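Local coordinates for protein putative S41 protease (Bacteroides fragilis NCTC 9343, PDB 3K50) that is probably a serine peptidase of family S41, cleaving peptide bonds with a ClpP/crotonase-like catalytic domain that accompanies a PDZ-like domain, at residues 317-329 and 358-371. Sequence-based numbering, arbitrary orientation. Where two conformers were deposited one is given.
Sequences KVVLIGTKTAGEY and SDYATGFKPTYEYN
Val319 meets Tyr368 where strand 368-369 joins the edge of the mixed sheet of the S41 peptidase domain, which belongs to the ClpP/crotonase clan, and the pairing illustrates how a two-residue parallel edge strand is supplemented by loop-to-loop contacts. Val319 CG1 lies in the plane of the Tyr368 ring at its edge, 3.8 Å from CE1. At Leu320 both backbone polar atoms face the second segment: its N-H donates to the hydroxyl of Thr367 (N to OG1 3.0 Å), while its carbonyl takes the N-H of Tyr368 and a weak, bent bond from Thr367 N. Its side chain, with CG anti to the carbonyl carbon (chi1 -58°), brings CD1 to Phe364 CB. Ile321 sets CG2 against Tyr370 CD1, and helix 388-398 packs over Ile321, Tyr368 and Tyr370. The parallel register ends with Gly322, which donates to Tyr368 O and accepts from Tyr370 N. Gly322 O also touches the ring of Pro366, 3.3 Å from CG.

Beyond the strand, Thr323 rests CG2 on Tyr370 O and Asn371 CA. Lys324 runs its bent aliphatic chain along Phe364 O and Thr362 O, next to a bound glycerol that Thr362 and Gly363 hold. Thr325 binds Phe364 twice: its N donates to Phe364 O, and OG1, turned between backbone N and carbonyl carbon (chi1 66°), receives Phe364 N at 2.7 Å in a nearly straight bond (176°). Glu306 also bonds that hydroxyl, tying it to helix 304-312. Gly327 CA approaches Gly363 N at the end of the type II turn 360-363, and water joins Gly327 O to Thr362 N. Tyr329 finishes the contact with a CH-pi interaction, its CB 3.9 Å from the Tyr360 ring centroid, while Phe364 CE2 lies over the opposite face of that ring.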
ATOM      1  N   LYS A 317      11.790 -14.595  11.594  1.00 33.59           N
ATOM      2  CA  LYS A 317      10.931 -15.426  10.771  1.00 32.98           C
ATOM      3  C   LYS A 317       9.777 -14.560  10.285  1.00 28.41           C
ATOM      4  O   LYS A 317       8.951 -14.003  11.091  1.00 27.44           O
ATOM      5  CB  LYS A 317      10.399 -16.646  11.572  1.00 32.60           C
ATOM      6  CG  LYS A 317       9.526 -17.618  10.720  1.00 34.96           C
ATOM      7  CD  LYS A 317       9.054 -18.829  11.584  1.00 38.28           C
ATOM      8  CE  LYS A 317       8.106 -19.803  10.873  1.00 52.81           C
ATOM      9  NZ  LYS A 317       7.400 -20.652  11.909  1.00 55.44           N
ATOM     10  N   VAL A 318       9.720 -14.402   8.978  1.00 30.94           N
ATOM     11  CA  VAL A 318       8.734 -13.563   8.319  1.00 29.86           C
ATOM     12  C   VAL A 318       7.832 -14.525   7.524  1.00 33.66           C
ATOM     13  O   VAL A 318       8.327 -15.258   6.691  1.00 27.28           O
ATOM     14  CB  VAL A 318       9.408 -12.555   7.362  1.00 31.23           C
ATOM     15  CG1 VAL A 318       8.356 -11.701   6.653  1.00 28.80           C
ATOM     16  CG2 VAL A 318      10.341 -11.670   8.103  1.00 25.95           C
ATOM     17  N   VAL A 319       6.521 -14.544   7.791  1.00 31.77           N
ATOM     18  CA  VAL A 319       5.636 -15.457   7.095  1.00 29.16           C
ATOM     19  C   VAL A 319       4.713 -14.610   6.280  1.00 29.07           C
ATOM     20  O   VAL A 319       4.050 -13.764   6.823  1.00 29.83           O
ATOM     21  CB  VAL A 319       4.814 -16.307   8.113  1.00 31.50           C
ATOM     22  CG1 VAL A 319       3.703 -17.083   7.412  1.00 26.48           C
ATOM     23  CG2 VAL A 319       5.758 -17.242   9.001  1.00 28.19           C
ATOM     24  N   LEU A 320       4.676 -14.855   4.981  1.00 28.77           N
ATOM     25  CA  LEU A 320       3.886 -14.119   4.029  1.00 27.03           C
ATOM     26  C   LEU A 320       2.632 -14.893   3.674  1.00 28.62           C
ATOM     27  O   LEU A 320       2.719 -16.035   3.294  1.00 26.59           O
ATOM     28  CB  LEU A 320       4.689 -13.832   2.768  1.00 33.31           C
ATOM     29  CG  LEU A 320       6.001 -13.056   2.944  1.00 30.57           C
ATOM     30  CD1 LEU A 320       6.642 -12.847   1.575  1.00 28.74           C
ATOM     31  CD2 LEU A 320       5.763 -11.735   3.707  1.00 24.80           C
ATOM     32  N   ILE A 321       1.479 -14.230   3.846  1.00 28.33           N
ATOM     33  CA  ILE A 321       0.153 -14.797   3.605  1.00 28.71           C
ATOM     34  C   ILE A 321      -0.613 -13.893   2.669  1.00 28.14           C
ATOM     35  O   ILE A 321      -0.693 -12.704   2.900  1.00 27.16           O
ATOM     36  CB  ILE A 321      -0.620 -14.961   4.936  1.00 25.08           C
ATOM     37  CG1 ILE A 321       0.032 -16.036   5.808  1.00 32.22           C
ATOM     38  CG2 ILE A 321      -2.126 -15.386   4.706  1.00 25.75           C
ATOM     39  CD1 ILE A 321      -0.494 -16.035   7.240  1.00 39.18           C
ATOM     40  N   GLY A 322      -1.127 -14.436   1.561  1.00 28.12           N
ATOM     41  CA  GLY A 322      -1.887 -13.591   0.593  1.00 26.18           C
ATOM     42  C   GLY A 322      -1.477 -13.955  -0.811  1.00 27.59           C
ATOM     43  O   GLY A 322      -1.415 -15.121  -1.114  1.00 26.92           O
ATOM     44  N   THR A 323      -1.145 -12.948  -1.641  1.00 27.45           N
ATOM     45  CA  THR A 323      -0.736 -13.177  -3.025  1.00 27.64           C
ATOM     46  C   THR A 323       0.600 -12.475  -3.237  1.00 28.64           C
ATOM     47  O   THR A 323       1.009 -11.675  -2.418  1.00 25.79           O
ATOM     48  CB  THR A 323      -1.802 -12.753  -4.048  1.00 31.20           C
ATOM     49  OG1 THR A 323      -2.200 -11.398  -3.843  1.00 33.95           O
ATOM     50  CG2 THR A 323      -3.074 -13.700  -3.994  1.00 27.31           C
ATOM     51  N   LYS A 324       1.264 -12.759  -4.331  1.00 25.58           N
ATOM     52  CA  LYS A 324       2.611 -12.212  -4.580  1.00 30.65           C
ATOM     53  C   LYS A 324       2.669 -10.678  -4.559  1.00 29.65           C
ATOM     54  O   LYS A 324       1.703 -10.000  -5.008  1.00 33.32           O
ATOM     55  CB  LYS A 324       3.114 -12.842  -5.901  1.00 31.71           C
ATOM     56  CG  LYS A 324       4.482 -12.469  -6.277  1.00 43.63           C
ATOM     57  CD  LYS A 324       5.297 -13.538  -7.015  1.00 48.74           C
ATOM     58  CE  LYS A 324       5.265 -13.533  -8.526  1.00 59.96           C
ATOM     59  NZ  LYS A 324       6.724 -13.866  -9.007  1.00 52.76           N
ATOM     60  N   THR A 325       3.761 -10.115  -4.023  1.00 31.28           N
ATOM     61  CA  THR A 325       3.994  -8.657  -3.957  1.00 28.54           C
ATOM     62  C   THR A 325       4.348  -8.115  -5.347  1.00 30.81           C
ATOM     63  O   THR A 325       4.499  -8.870  -6.270  1.00 28.51           O
ATOM     64  CB  THR A 325       5.069  -8.252  -2.905  1.00 29.42           C
ATOM     65  OG1 THR A 325       6.369  -8.753  -3.289  1.00 26.24           O
ATOM     66  CG2 THR A 325       4.663  -8.777  -1.545  1.00 21.71           C
ATOM     67  N   ALA A 326       4.470  -6.797  -5.464  1.00 28.49           N
ATOM     68  CA  ALA A 326       4.593  -6.113  -6.763  1.00 31.29           C
ATOM     69  C   ALA A 326       5.924  -6.299  -7.484  1.00 30.34           C
ATOM     70  O   ALA A 326       5.988  -6.242  -8.712  1.00 31.97           O
ATOM     71  CB  ALA A 326       4.359  -4.627  -6.594  1.00 25.73           C
ATOM     72  N   GLY A 327       6.973  -6.494  -6.732  1.00 26.27           N
ATOM     73  CA  GLY A 327       8.316  -6.632  -7.350  1.00 31.35           C
ATOM     74  C   GLY A 327       9.108  -5.327  -7.494  1.00 28.64           C
ATOM     75  O   GLY A 327      10.078  -5.249  -8.261  1.00 27.86           O
ATOM     76  N   GLU A 328       8.728  -4.281  -6.772  1.00 31.20           N
ATOM     77  CA  GLU A 328       9.467  -3.003  -6.857  1.00 27.26           C
ATOM     78  C   GLU A 328      10.709  -3.045  -5.912  1.00 30.00           C
ATOM     79  O   GLU A 328      10.628  -2.672  -4.792  1.00 29.63           O
ATOM     80  CB  GLU A 328       8.526  -1.808  -6.587  1.00 28.22           C
ATOM     81  CG  GLU A 328       9.136  -0.471  -6.897  1.00 27.39           C
ATOM     82  CD  GLU A 328       8.098   0.600  -6.788  1.00 36.22           C
ATOM     83  OE1 GLU A 328       7.267   0.675  -7.709  1.00 32.07           O
ATOM     84  OE2 GLU A 328       8.095   1.325  -5.765  1.00 34.38           O
ATOM     85  N   TYR A 329      11.864  -3.513  -6.405  1.00 32.18           N
ATOM     86  CA  TYR A 329      13.013  -3.793  -5.539  1.00 32.81           C
ATOM     87  C   TYR A 329      14.016  -2.637  -5.404  1.00 32.81           C
ATOM     88  O   TYR A 329      15.107  -2.852  -4.878  1.00 28.97           O
ATOM     89  CB  TYR A 329      13.744  -5.082  -6.038  1.00 31.55           C
ATOM     90  CG  TYR A 329      14.220  -5.005  -7.446  1.00 34.11           C
ATOM     91  CD1 TYR A 329      13.399  -5.388  -8.506  1.00 31.71           C
ATOM     92  CD2 TYR A 329      15.495  -4.548  -7.755  1.00 38.07           C
ATOM     93  CE1 TYR A 329      13.836  -5.322  -9.796  1.00 31.05           C
ATOM     94  CE2 TYR A 329      15.928  -4.419  -9.092  1.00 28.99           C
ATOM     95  CZ  TYR A 329      15.117  -4.820 -10.102  1.00 32.76           C
ATOM     96  OH  TYR A 329      15.570  -4.723 -11.411  1.00 33.23           O
ATOM     97  N   SER A 358      18.513  -7.816  -2.609  1.00 30.29           N
ATOM     98  CA  SER A 358      17.182  -7.262  -2.898  1.00 28.21           C
ATOM     99  C   SER A 358      16.662  -8.081  -4.079  1.00 31.02           C
ATOM    100  O   SER A 358      16.120  -7.563  -5.033  1.00 33.27           O
ATOM    101  CB  SER A 358      17.232  -5.770  -3.226  1.00 30.53           C
ATOM    102  OG  SER A 358      18.164  -5.436  -4.241  1.00 31.31           O
ATOM    103  N   ASP A 359      16.825  -9.384  -3.975  0.50 29.34           N
ATOM    104  CA  ASP A 359      16.618 -10.238  -5.087  0.50 27.23           C
ATOM    105  C   ASP A 359      15.175 -10.834  -5.114  0.50 29.61           C
ATOM    106  O   ASP A 359      14.989 -12.034  -5.014  0.50 30.76           O
ATOM    107  CB  ASP A 359      17.770 -11.260  -5.060  0.50 25.86           C
ATOM    108  CG  ASP A 359      19.172 -10.597  -5.260  0.50 27.75           C
ATOM    109  OD1 ASP A 359      19.449  -9.429  -4.818  0.50 22.94           O
ATOM    110  OD2 ASP A 359      20.028 -11.264  -5.886  0.50 17.21           O
ATOM    111  N   TYR A 360      14.190  -9.932  -5.237  1.00 27.55           N
ATOM    112  CA  TYR A 360      12.770 -10.231  -5.308  1.00 28.46           C
ATOM    113  C   TYR A 360      12.128  -9.582  -6.526  1.00 28.96           C
ATOM    114  O   TYR A 360      10.956  -9.208  -6.482  1.00 31.47           O
ATOM    115  CB  TYR A 360      12.003  -9.788  -4.029  1.00 23.45           C
ATOM    116  CG  TYR A 360      12.259  -8.389  -3.514  1.00 27.39           C
ATOM    117  CD1 TYR A 360      13.375  -8.126  -2.734  1.00 32.82           C
ATOM    118  CD2 TYR A 360      11.309  -7.369  -3.675  1.00 31.41           C
ATOM    119  CE1 TYR A 360      13.597  -6.901  -2.225  1.00 27.59           C
ATOM    120  CE2 TYR A 360      11.536  -6.101  -3.188  1.00 26.16           C
ATOM    121  CZ  TYR A 360      12.657  -5.892  -2.411  1.00 31.79           C
ATOM    122  OH  TYR A 360      12.926  -4.656  -1.899  1.00 30.76           O
ATOM    123  N   ALA A 361      12.869  -9.532  -7.632  1.00 28.28           N
ATOM    124  CA  ALA A 361      12.311  -9.136  -8.913  1.00 31.71           C
ATOM    125  C   ALA A 361      11.072 -10.023  -9.124  1.00 31.51           C
ATOM    126  O   ALA A 361      11.067 -11.185  -8.767  1.00 33.15           O
ATOM    127  CB  ALA A 361      13.343  -9.369 -10.028  1.00 30.25           C
ATOM    128  N   THR A 362      10.014  -9.448  -9.652  1.00 31.55           N
ATOM    129  CA  THR A 362       8.710 -10.116  -9.890  1.00 31.43           C
ATOM    130  C   THR A 362       7.866 -10.343  -8.629  1.00 32.52           C
ATOM    131  O   THR A 362       6.698 -10.739  -8.729  1.00 33.52           O
ATOM    132  CB  THR A 362       8.770 -11.455 -10.772  1.00 35.20           C
ATOM    133  OG1 THR A 362       9.001 -12.613  -9.958  1.00 33.76           O
ATOM    134  CG2 THR A 362       9.809 -11.352 -11.900  1.00 30.73           C
ATOM    135  N   GLY A 363       8.417 -10.030  -7.455  1.00 28.85           N
ATOM    136  CA  GLY A 363       7.670 -10.075  -6.212  1.00 31.03           C
ATOM    137  C   GLY A 363       8.023 -11.196  -5.251  1.00 31.11           C
ATOM    138  O   GLY A 363       8.701 -12.178  -5.619  1.00 27.88           O
ATOM    139  N   PHE A 364       7.612 -11.010  -4.001  1.00 28.14           N
ATOM    140  CA  PHE A 364       7.788 -12.068  -3.021  1.00 29.45           C
ATOM    141  C   PHE A 364       6.584 -12.983  -3.113  1.00 29.09           C
ATOM    142  O   PHE A 364       5.449 -12.551  -2.918  1.00 30.35           O
ATOM    143  CB  PHE A 364       7.853 -11.532  -1.596  1.00 30.15           C
ATOM    144  CG  PHE A 364       9.202 -10.958  -1.196  1.00 33.34           C
ATOM    145  CD1 PHE A 364      10.282 -11.798  -0.947  1.00 29.32           C
ATOM    146  CD2 PHE A 364       9.358  -9.621  -0.985  1.00 33.31           C
ATOM    147  CE1 PHE A 364      11.479 -11.286  -0.518  1.00 29.12           C
ATOM    148  CE2 PHE A 364      10.577  -9.091  -0.543  1.00 25.67           C
ATOM    149  CZ  PHE A 364      11.634  -9.930  -0.333  1.00 32.52           C
ATOM    150  N   LYS A 365       6.858 -14.251  -3.330  1.00 30.65           N
ATOM    151  CA  LYS A 365       5.834 -15.266  -3.349  1.00 33.55           C
ATOM    152  C   LYS A 365       5.336 -15.531  -1.931  1.00 29.97           C
ATOM    153  O   LYS A 365       6.113 -15.613  -0.998  1.00 29.89           O
ATOM    154  CB  LYS A 365       6.408 -16.537  -3.966  1.00 34.44           C
ATOM    155  CG  LYS A 365       5.364 -17.579  -4.250  1.00 45.11           C
ATOM    156  CD  LYS A 365       5.870 -18.820  -5.048  1.00 47.19           C
ATOM    157  CE  LYS A 365       6.334 -19.983  -4.161  1.00 65.21           C
ATOM    158  NZ  LYS A 365       6.348 -21.316  -4.893  1.00 68.91           N
ATOM    159  N   PRO A 366       4.042 -15.674  -1.748  1.00 33.91           N
ATOM    160  CA  PRO A 366       3.663 -15.920  -0.361  1.00 32.50           C
ATOM    161  C   PRO A 366       4.077 -17.314   0.147  1.00 32.66           C
ATOM    162  O   PRO A 366       4.198 -18.264  -0.642  1.00 30.64           O
ATOM    163  CB  PRO A 366       2.116 -15.821  -0.393  1.00 30.99           C
ATOM    164  CG  PRO A 366       1.697 -16.125  -1.756  1.00 35.60           C
ATOM    165  CD  PRO A 366       2.862 -15.611  -2.655  1.00 35.74           C
ATOM    166  N   THR A 367       4.257 -17.423   1.459  1.00 28.06           N
ATOM    167  CA  THR A 367       4.485 -18.691   2.131  1.00 29.86           C
ATOM    168  C   THR A 367       3.201 -19.505   2.007  1.00 29.24           C
ATOM    169  O   THR A 367       3.222 -20.714   1.743  1.00 30.73           O
ATOM    170  CB  THR A 367       4.867 -18.510   3.627  1.00 33.41           C
ATOM    171  OG1 THR A 367       5.762 -17.388   3.798  1.00 31.37           O
ATOM    172  CG2 THR A 367       5.507 -19.809   4.214  1.00 29.60           C
ATOM    173  N   TYR A 368       2.054 -18.862   2.192  1.00 29.58           N
ATOM    174  CA  TYR A 368       0.793 -19.524   2.034  1.00 29.54           C
ATOM    175  C   TYR A 368      -0.113 -18.667   1.143  1.00 30.05           C
ATOM    176  O   TYR A 368      -0.501 -17.542   1.524  1.00 29.28           O
ATOM    177  CB  TYR A 368       0.127 -19.726   3.399  1.00 30.07           C
ATOM    178  CG  TYR A 368       0.971 -20.496   4.393  1.00 33.35           C
ATOM    179  CD1 TYR A 368       1.894 -19.840   5.192  1.00 35.85           C
ATOM    180  CD2 TYR A 368       0.860 -21.856   4.531  1.00 33.72           C
ATOM    181  CE1 TYR A 368       2.688 -20.506   6.069  1.00 33.45           C
ATOM    182  CE2 TYR A 368       1.646 -22.544   5.440  1.00 29.65           C
ATOM    183  CZ  TYR A 368       2.578 -21.857   6.213  1.00 38.11           C
ATOM    184  OH  TYR A 368       3.388 -22.498   7.151  1.00 35.87           O
ATOM    185  N   GLU A 369      -0.515 -19.195  -0.006  1.00 26.35           N
ATOM    186  CA  GLU A 369      -1.301 -18.402  -0.951  1.00 29.78           C
ATOM    187  C   GLU A 369      -2.799 -18.408  -0.677  1.00 31.07           C
ATOM    188  O   GLU A 369      -3.428 -19.479  -0.666  1.00 32.16           O
ATOM    189  CB  GLU A 369      -1.041 -18.815  -2.411  1.00 35.39           C
ATOM    190  CG  GLU A 369      -1.707 -17.830  -3.365  1.00 34.60           C
ATOM    191  CD  GLU A 369      -1.284 -17.940  -4.801  1.00 46.02           C
ATOM    192  OE1 GLU A 369      -0.428 -18.787  -5.164  1.00 45.00           O
ATOM    193  OE2 GLU A 369      -1.838 -17.144  -5.578  1.00 49.17           O
ATOM    194  N   TYR A 370      -3.326 -17.202  -0.428  1.00 30.39           N
ATOM    195  CA  TYR A 370      -4.727 -16.947  -0.192  1.00 29.62           C
ATOM    196  C   TYR A 370      -5.161 -15.723  -0.990  1.00 31.46           C
ATOM    197  O   TYR A 370      -4.660 -14.617  -0.759  1.00 27.64           O
ATOM    198  CB  TYR A 370      -4.982 -16.656   1.290  1.00 27.98           C
ATOM    199  CG  TYR A 370      -5.019 -17.876   2.157  1.00 28.96           C
ATOM    200  CD1 TYR A 370      -3.854 -18.406   2.713  1.00 30.48           C
ATOM    201  CD2 TYR A 370      -6.236 -18.497   2.468  1.00 32.02           C
ATOM    202  CE1 TYR A 370      -3.894 -19.540   3.507  1.00 32.79           C
ATOM    203  CE2 TYR A 370      -6.276 -19.632   3.234  1.00 32.17           C
ATOM    204  CZ  TYR A 370      -5.091 -20.147   3.753  1.00 33.56           C
ATOM    205  OH  TYR A 370      -5.120 -21.267   4.538  1.00 34.95           O
ATOM    206  N   ASN A 371      -6.040 -15.934  -1.976  1.00 30.32           N
ATOM    207  CA  ASN A 371      -6.607 -14.844  -2.766  1.00 30.45           C
ATOM    208  C   ASN A 371      -7.892 -14.429  -2.049  1.00 27.70           C
ATOM    209  O   ASN A 371      -8.851 -15.159  -2.046  1.00 27.19           O
ATOM    210  CB  ASN A 371      -6.945 -15.297  -4.189  1.00 29.14           C
ATOM    211  CG  ASN A 371      -7.588 -14.201  -5.025  1.00 32.32           C
ATOM    212  OD1 ASN A 371      -7.828 -13.075  -4.571  1.00 41.35           O
ATOM    213  ND2 ASN A 371      -7.891 -14.539  -6.270  1.00 46.58           N
TER
HETATM  214  O   HOH W   1       3.790 -12.552  -0.519  1.00 38.36           O
HETATM  215  O   HOH W   2       0.169 -14.921  -5.869  1.00 32.32           O
HETATM  216  O   HOH W   3       3.793  -9.404  -9.029  1.00 56.33           O
HETATM  217  O   HOH W   4      10.047  -6.809 -10.521  1.00 27.93           O
HETATM  218  O   HOH W   5      11.363  -2.476  -2.079  1.00 35.44           O
HETATM  219  O   HOH W   6      17.734  -2.720  -4.689  1.00 27.82           O